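Local coordinates for protein peptidase S8 and S53, subtilisin, kexin, sedolisin (Mycobacterium smegmatis, PDB 4KG7) that probably cleaves protein substrates as a subtilisin-like serine endopeptidase, the mycosin MycP3 of the ESX-3 type VII secretion system, at residues Arg200-Ala212 against Arg333-Val345. Residues are numbered along the deposited sequence; the frame is centred on the assembly and turned at random.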
loop_
_atom_site.group_PDB
_atom_site.type_symbol
_atom_site.label_atom_id
_atom_site.label_comp_id
_atom_site.label_asym_id
_atom_site.label_seq_id
_atom_site.Cartn_x
_atom_site.Cartn_y
_atom_site.Cartn_z
ATOM N N ARG A 200 -2.335 -13.608 8.414
ATOM C CA ARG A 200 -2.419 -13.910 9.830
ATOM C C ARG A 200 -1.061 -14.201 10.454
ATOM O O ARG A 200 -0.767 -13.738 11.542
ATOM C CB ARG A 200 -3.378 -15.076 10.074
ATOM C CG ARG A 200 -3.592 -15.388 11.541
ATOM C CD ARG A 200 -4.583 -16.511 11.742
ATOM N NE ARG A 200 -4.612 -17.007 13.118
ATOM C CZ ARG A 200 -3.743 -17.884 13.626
ATOM N NH1 ARG A 200 -2.708 -18.338 12.925
ATOM N NH2 ARG A 200 -3.878 -18.290 14.878
ATOM N N TYR A 201 -0.241 -14.996 9.778
ATOM C CA TYR A 201 1.128 -15.272 10.233
ATOM C C TYR A 201 1.937 -14.005 10.424
ATOM O O TYR A 201 2.567 -13.764 11.464
ATOM C CB TYR A 201 1.806 -16.205 9.243
ATOM C CG TYR A 201 3.283 -16.421 9.474
ATOM C CD1 TYR A 201 3.727 -17.222 10.497
ATOM C CD2 TYR A 201 4.222 -15.780 8.685
ATOM C CE1 TYR A 201 5.076 -17.412 10.714
ATOM C CE2 TYR A 201 5.582 -15.976 8.860
ATOM C CZ TYR A 201 6.007 -16.780 9.904
ATOM O OH TYR A 201 7.329 -17.028 10.138
ATOM N N ALA A 202 1.886 -13.141 9.418
ATOM C CA ALA A 202 2.660 -11.912 9.453
ATOM C C ALA A 202 2.130 -10.953 10.511
ATOM O O ALA A 202 2.908 -10.303 11.184
ATOM C CB ALA A 202 2.685 -11.239 8.083
ATOM N N ALA A 203 0.799 -10.863 10.638
ATOM C CA ALA A 203 0.210 -9.872 11.552
ATOM C C ALA A 203 0.256 -10.274 13.009
ATOM O O ALA A 203 0.418 -9.398 13.839
ATOM C CB ALA A 203 -1.205 -9.536 11.159
ATOM N N LEU A 204 0.140 -11.560 13.300
ATOM C CA LEU A 204 0.064 -12.031 14.688
ATOM C C LEU A 204 1.404 -12.627 15.144
ATOM O O LEU A 204 2.151 -11.995 15.916
ATOM C CB LEU A 204 -1.134 -12.991 14.852
ATOM C CG LEU A 204 -2.518 -12.382 14.592
ATOM C CD1 LEU A 204 -3.590 -13.373 15.023
ATOM C CD2 LEU A 204 -2.712 -11.036 15.243
ATOM N N GLU A 205 1.782 -13.778 14.601
ATOM C CA GLU A 205 3.004 -14.422 15.039
ATOM C C GLU A 205 4.210 -13.526 14.815
ATOM O O GLU A 205 5.079 -13.435 15.699
ATOM C CB GLU A 205 3.229 -15.735 14.314
ATOM C CG GLU A 205 4.531 -16.407 14.735
ATOM C CD GLU A 205 4.678 -17.838 14.273
ATOM O OE1 GLU A 205 3.662 -18.469 13.906
ATOM O OE2 GLU A 205 5.827 -18.359 14.306
ATOM N N LYS A 206 4.280 -12.856 13.656
ATOM C CA LYS A 206 5.419 -11.983 13.382
ATOM C C LYS A 206 5.154 -10.522 13.751
ATOM O O LYS A 206 6.056 -9.699 13.643
ATOM C CB LYS A 206 5.878 -12.106 11.940
ATOM C CG LYS A 206 6.234 -13.536 11.502
ATOM C CD LYS A 206 7.369 -14.159 12.289
ATOM C CE LYS A 206 8.685 -13.450 12.052
ATOM N NZ LYS A 206 9.833 -14.114 12.760
ATOM N N ASP A 207 3.934 -10.213 14.172
ATOM C CA ASP A 207 3.620 -8.921 14.781
ATOM C C ASP A 207 3.865 -7.739 13.858
ATOM O O ASP A 207 4.238 -6.653 14.317
ATOM C CB ASP A 207 4.401 -8.724 16.100
ATOM C CG ASP A 207 3.874 -7.540 16.933
ATOM O OD1 ASP A 207 2.653 -7.432 17.113
ATOM O OD2 ASP A 207 4.711 -6.750 17.422
ATOM N N ALA A 208 3.621 -7.922 12.557
ATOM C CA ALA A 208 3.789 -6.832 11.588
ATOM C C ALA A 208 2.499 -6.070 11.373
ATOM O O ALA A 208 1.440 -6.685 11.291
ATOM C CB ALA A 208 4.282 -7.391 10.265
ATOM N N VAL A 209 2.602 -4.744 11.283
ATOM C CA VAL A 209 1.490 -3.927 10.836
ATOM C C VAL A 209 1.434 -3.989 9.304
ATOM O O VAL A 209 2.371 -3.571 8.623
ATOM C CB VAL A 209 1.660 -2.459 11.276
ATOM C CG1 VAL A 209 0.560 -1.598 10.671
ATOM C CG2 VAL A 209 1.605 -2.370 12.784
ATOM N N ILE A 210 0.322 -4.499 8.779
ATOM C CA ILE A 210 0.160 -4.666 7.347
ATOM C C ILE A 210 -0.823 -3.602 6.875
ATOM O O ILE A 210 -1.928 -3.485 7.390
ATOM C CB ILE A 210 -0.380 -6.056 6.969
ATOM C CG1 ILE A 210 0.476 -7.202 7.567
ATOM C CG2 ILE A 210 -0.499 -6.207 5.453
ATOM C CD1 ILE A 210 -0.187 -8.555 7.425
ATOM N N VAL A 211 -0.381 -2.829 5.921
ATOM C CA VAL A 211 -1.129 -1.701 5.374
ATOM C C VAL A 211 -1.351 -1.948 3.896
ATOM O O VAL A 211 -0.401 -2.227 3.167
ATOM C CB VAL A 211 -0.330 -0.367 5.561
ATOM C CG1 VAL A 211 -1.087 0.832 5.028
ATOM C CG2 VAL A 211 0.015 -0.152 7.017
ATOM N N ALA A 212 -2.604 -1.798 3.453
ATOM C CA ALA A 212 -2.985 -2.057 2.058
ATOM C C ALA A 212 -3.816 -0.921 1.490
ATOM O O ALA A 212 -4.689 -0.378 2.167
ATOM C CB ALA A 212 -3.765 -3.377 1.964
ATOM N N ARG A 333 5.790 3.063 15.558
ATOM C CA ARG A 333 6.532 1.923 16.109
ATOM C C ARG A 333 7.911 2.289 16.605
ATOM O O ARG A 333 8.397 1.657 17.551
ATOM C CB ARG A 333 6.618 0.769 15.109
ATOM C CG ARG A 333 5.275 0.298 14.595
ATOM C CD ARG A 333 5.321 -1.167 14.239
ATOM N NE ARG A 333 5.162 -1.994 15.429
ATOM C CZ ARG A 333 4.920 -3.302 15.391
ATOM N NH1 ARG A 333 4.941 -3.956 14.243
ATOM N NH2 ARG A 333 4.716 -3.965 16.508
ATOM N N SER A 334 8.542 3.305 16.020
ATOM C CA SER A 334 9.824 3.775 16.509
ATOM C C SER A 334 9.670 4.471 17.859
ATOM O O SER A 334 10.463 4.245 18.759
ATOM C CB SER A 334 10.468 4.725 15.502
ATOM O OG SER A 334 11.707 5.228 15.951
ATOM N N LYS A 335 8.663 5.316 17.992
ATOM C CA LYS A 335 8.448 6.048 19.240
ATOM C C LYS A 335 7.980 5.135 20.356
ATOM O O LYS A 335 8.394 5.300 21.525
ATOM C CB LYS A 335 7.463 7.197 19.065
ATOM C CG LYS A 335 7.248 7.899 20.392
ATOM C CD LYS A 335 6.656 9.275 20.305
ATOM C CE LYS A 335 6.514 9.830 21.705
ATOM N NZ LYS A 335 5.648 11.031 21.755
ATOM N N PHE A 336 7.140 4.163 19.994
ATOM C CA PHE A 336 6.560 3.242 20.969
ATOM C C PHE A 336 6.897 1.812 20.547
ATOM O O PHE A 336 6.047 1.073 20.053
ATOM C CB PHE A 336 5.054 3.427 21.035
ATOM C CG PHE A 336 4.612 4.813 21.384
ATOM C CD1 PHE A 336 4.730 5.294 22.667
ATOM C CD2 PHE A 336 4.028 5.615 20.428
ATOM C CE1 PHE A 336 4.319 6.590 22.972
ATOM C CE2 PHE A 336 3.589 6.882 20.732
ATOM C CZ PHE A 336 3.725 7.368 22.000
ATOM N N PRO A 337 8.155 1.408 20.747
ATOM C CA PRO A 337 8.637 0.128 20.187
ATOM C C PRO A 337 8.103 -1.142 20.832
ATOM O O PRO A 337 8.227 -2.207 20.241
ATOM C CB PRO A 337 10.157 0.216 20.346
ATOM C CG PRO A 337 10.329 1.140 21.466
ATOM C CD PRO A 337 9.251 2.162 21.394
ATOM N N ASP A 338 7.434 -1.011 21.960
ATOM C CA ASP A 338 6.899 -2.152 22.644
ATOM C C ASP A 338 5.453 -2.439 22.286
ATOM O O ASP A 338 4.941 -3.502 22.642
ATOM C CB ASP A 338 7.082 -1.997 24.153
ATOM C CG ASP A 338 8.543 -2.107 24.571
ATOM O OD1 ASP A 338 9.354 -2.650 23.779
ATOM O OD2 ASP A 338 8.878 -1.684 25.679
ATOM N N LEU A 339 4.805 -1.543 21.553
ATOM C CA LEU A 339 3.431 -1.789 21.133
ATOM C C LEU A 339 3.372 -2.942 20.140
ATOM O O LEU A 339 4.225 -3.082 19.247
ATOM C CB LEU A 339 2.809 -0.541 20.473
ATOM C CG LEU A 339 2.630 0.665 21.400
ATOM C CD1 LEU A 339 1.990 1.796 20.599
ATOM C CD2 LEU A 339 1.833 0.262 22.649
ATOM N N THR A 340 2.341 -3.765 20.278
ATOM C CA THR A 340 2.023 -4.800 19.265
ATOM C C THR A 340 1.422 -4.154 18.025
ATOM O O THR A 340 0.991 -3.016 18.061
ATOM C CB THR A 340 1.005 -5.820 19.815
ATOM O OG1 THR A 340 -0.241 -5.151 20.038
ATOM C CG2 THR A 340 1.517 -6.443 21.075
ATOM N N ALA A 341 1.353 -4.928 16.953
ATOM C CA ALA A 341 0.740 -4.452 15.735
ATOM C C ALA A 341 -0.708 -4.071 15.999
ATOM O O ALA A 341 -1.167 -3.060 15.487
ATOM C CB ALA A 341 0.813 -5.499 14.635
ATOM N N ARG A 342 -1.427 -4.845 16.809
ATOM C CA ARG A 342 -2.842 -4.478 17.061
ATOM C C ARG A 342 -2.904 -3.131 17.779
ATOM O O ARG A 342 -3.777 -2.301 17.486
ATOM C CB ARG A 342 -3.585 -5.504 17.898
ATOM C CG ARG A 342 -3.846 -6.841 17.244
ATOM C CD ARG A 342 -4.480 -7.742 18.245
ATOM N NE ARG A 342 -5.051 -8.980 17.744
ATOM C CZ ARG A 342 -4.678 -10.202 18.122
ATOM N NH1 ARG A 342 -3.695 -10.404 18.984
ATOM N NH2 ARG A 342 -5.338 -11.240 17.636
ATOM N N GLN A 343 -2.003 -2.919 18.730
ATOM C CA GLN A 343 -1.984 -1.653 19.479
ATOM C C GLN A 343 -1.654 -0.502 18.544
ATOM O O GLN A 343 -2.220 0.576 18.673
ATOM C CB GLN A 343 -0.992 -1.700 20.636
ATOM C CG GLN A 343 -1.466 -2.523 21.810
ATOM C CD GLN A 343 -0.397 -2.656 22.884
ATOM O OE1 GLN A 343 0.691 -3.177 22.634
ATOM N NE2 GLN A 343 -0.702 -2.203 24.098
ATOM N N VAL A 344 -0.757 -0.729 17.578
ATOM C CA VAL A 344 -0.365 0.324 16.661
ATOM C C VAL A 344 -1.526 0.689 15.749
ATOM O O VAL A 344 -1.805 1.877 15.545
ATOM C CB VAL A 344 0.865 -0.097 15.818
ATOM C CG1 VAL A 344 1.144 0.903 14.702
ATOM C CG2 VAL A 344 2.095 -0.257 16.699
ATOM N N VAL A 345 -2.217 -0.321 15.233
ATOM C CA VAL A 345 -3.373 -0.070 14.387
ATOM C C VAL A 345 -4.452 0.700 15.182
ATOM O O VAL A 345 -5.028 1.647 14.701
ATOM C CB VAL A 345 -3.909 -1.379 13.757
ATOM C CG1 VAL A 345 -5.278 -1.148 13.114
ATOM C CG2 VAL A 345 -2.902 -1.912 12.739
HETATM O O HOH W 1 -0.728 -7.749 17.250
HETATM O O HOH W 2 5.264 -6.301 20.114
#
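The guanidinium of Arg333 meets Asp207 and Leu339 at its edge, nearly in plane, while Val209 CG2 lies over one face; that of Arg342 carries Leu204 CD2 over the centre of one face, 3.6 Å from CZ. The contact belongs to the subtilisin fold: the turn between helix 193-205 and strand 209-213 of the parallel sheet meets the bend joining helices 318-335 and 341-350. Arg333 reaches the turn through a chain bent at its third torsion and grips Asp207 end-on with two nitrogens. NH1 donates almost straight (N-H...O 172°) to Asp207 O at 2.8 Å, within the carbonyl plane, and NH2 forms a salt bridge with Asp207 OD2 at 2.9 Å. The carboxylate and guanidinium planes stand 76° apart, and NH2 meets OD2 from 53° out of the carboxylate plane. NH2 also donates to Leu339 O (2.9 Å) and NH1 to Arg174 O, bonds that hold the guanidinium's rotation. Asp207, which has positive phi just after the helix, turns its other oxygen to the start of helix 341-350: Ala341 N donates to OD1 at 2.8 Å. The guanidinium of Arg333 and the start of this helix would probably both favour the ionised carboxylate. Thr340, the N-cap, forms a capping box with Gln343, its N donating to Gln343 OE1 and its OG1 accepting from Gln343 N. Next to these polar groups, Val209 projects its two methyls at the helix: CG1 lies 4.0 Å from Val345 CG2, and CG2 packs against Ala341 CB and, at 3.8 Å, Val344 CG1.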